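Local coordinates for protein transcriptional regulator (PDB 1VI0) that represses transcription of genes for fatty acid transport and beta-oxidation as a DNA-binding homodimer, its DNA binding being inhibited by long-chain fatty acyl-CoA, at residues E164-T167 against T168-M171. Numbering follows the deposited sequence.
Sequences ETVT and TWVM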
loop_
_atom_site.group_PDB
_atom_site.type_symbol
_atom_site.label_atom_id
_atom_site.label_comp_id
_atom_site.label_asym_id
_atom_site.label_seq_id
_atom_site.Cartn_x
_atom_site.Cartn_y
_atom_site.Cartn_z
ATOM N N GLU A 164 -3.139 4.310 -2.945
ATOM C CA GLU A 164 -2.196 4.033 -4.088
ATOM C C GLU A 164 -2.134 5.299 -4.963
ATOM O O GLU A 164 -1.065 5.524 -5.583
ATOM C CB GLU A 164 -2.683 2.836 -4.887
ATOM C CG GLU A 164 -1.870 2.546 -6.140
ATOM C CD GLU A 164 -0.423 2.161 -5.813
ATOM O OE1 GLU A 164 -0.120 1.775 -4.686
ATOM O OE2 GLU A 164 0.386 2.320 -6.768
ATOM N N THR A 165 -3.236 6.025 -5.012
ATOM C CA THR A 165 -3.182 7.314 -5.770
ATOM C C THR A 165 -2.158 8.237 -5.164
ATOM O O THR A 165 -1.286 8.837 -5.876
ATOM C CB THR A 165 -4.586 7.932 -5.923
ATOM O OG1 THR A 165 -5.459 7.009 -6.572
ATOM C CG2 THR A 165 -4.415 9.149 -6.872
ATOM N N VAL A 166 -2.065 8.304 -3.826
ATOM C CA VAL A 166 -1.092 9.125 -3.131
ATOM C C VAL A 166 0.298 8.539 -3.386
ATOM O O VAL A 166 1.250 9.251 -3.701
ATOM C CB VAL A 166 -1.414 9.230 -1.634
ATOM C CG1 VAL A 166 -0.345 10.157 -1.005
ATOM C CG2 VAL A 166 -2.783 9.902 -1.412
ATOM N N THR A 167 0.486 7.250 -3.224
ATOM C CA THR A 167 1.825 6.634 -3.453
ATOM C C THR A 167 2.342 6.892 -4.853
ATOM O O THR A 167 3.517 7.301 -5.032
ATOM C CB THR A 167 1.684 5.133 -3.158
ATOM O OG1 THR A 167 1.543 4.970 -1.747
ATOM C CG2 THR A 167 2.949 4.390 -3.619
ATOM N N THR A 168 1.523 6.823 -5.863
ATOM C CA THR A 168 1.928 7.069 -7.250
ATOM C C THR A 168 2.391 8.506 -7.374
ATOM O O THR A 168 3.505 8.747 -7.900
ATOM C CB THR A 168 0.806 6.657 -8.195
ATOM O OG1 THR A 168 0.632 5.209 -8.142
ATOM C CG2 THR A 168 1.143 7.047 -9.625
ATOM N N TRP A 169 1.660 9.448 -6.804
ATOM C CA TRP A 169 2.089 10.870 -6.793
ATOM C C TRP A 169 3.361 11.095 -6.010
ATOM O O TRP A 169 4.335 11.736 -6.495
ATOM C CB TRP A 169 0.912 11.613 -6.207
ATOM C CG TRP A 169 1.158 12.998 -5.795
ATOM C CD1 TRP A 169 1.172 14.106 -6.599
ATOM C CD2 TRP A 169 1.322 13.484 -4.469
ATOM N NE1 TRP A 169 1.342 15.230 -5.878
ATOM C CE2 TRP A 169 1.419 14.870 -4.527
ATOM C CE3 TRP A 169 1.312 12.827 -3.189
ATOM C CZ2 TRP A 169 1.595 15.662 -3.408
ATOM C CZ3 TRP A 169 1.492 13.618 -2.103
ATOM C CH2 TRP A 169 1.615 15.023 -2.181
ATOM N N VAL A 170 3.517 10.394 -4.860
ATOM C CA VAL A 170 4.831 10.500 -4.151
ATOM C C VAL A 170 5.944 9.943 -4.971
ATOM O O VAL A 170 7.067 10.550 -5.048
ATOM C CB VAL A 170 4.720 9.823 -2.777
ATOM C CG1 VAL A 170 6.149 9.537 -2.241
ATOM C CG2 VAL A 170 3.953 10.613 -1.776
HETATM N N MSE A 171 5.756 8.850 -5.683
HETATM C CA MSE A 171 6.736 8.227 -6.536
HETATM C C MSE A 171 7.165 9.112 -7.699
HETATM O O MSE A 171 8.333 9.020 -8.134
HETATM C CB MSE A 171 6.273 6.857 -7.042
HETATM C CG MSE A 171 7.427 5.841 -6.913
HETATM SE SE MSE A 171 7.611 5.363 -5.038
HETATM C CE MSE A 171 6.545 3.762 -5.099
#
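The last two turns of helix 151-171 are joined here by i to i+4 bonds, with Glu164 O receiving Thr168 N at 2.9 Å. Three more bonds of the same kind follow, from Trp169 N to Thr165 O, Val170 N to Val166 O and Met171 N to Thr167 O. Thr168 has OG1 beside its own backbone N (chi1 -67°). This turns the hydroxyl back along the helix, with Thr168 OG1 3.1 Å from Glu164 O and 3.2 Å from Glu164 OE2. The Glu164 chain bends at chi2 (64°), which brings OE2 of its carboxylate close to Thr168. Its other oxygen, OE1, forms a salt bridge with Arg111 of the second subunit. This edge of the helix therefore belongs to the dimer interface of a TetR-family regulator, and Gln156 of the second subunit packs on Thr168.

Val166, Trp169 and Val170 form a largely apolar side, packed on helices 81-97 and 100-109 of the ligand-binding domain. Val166 and Trp169 lie side by side there, with Val166 CG1 3.8 Å from Trp169 CE3. Val166 O lies at the edge of the indole, in its plane, 3.6 Å from Trp169 CE3. Tyr176 meets the Trp169 ring edge-to-face. One turn apart, Thr167 CG2 touches the selenomethionine methyl CE of Met171 at 3.9 Å. Thr167 OG1 is hydrogen-bonded to Gln107 NE2. The Thr167 side chain lies about 8 Å from the bound dodecyl-CoA.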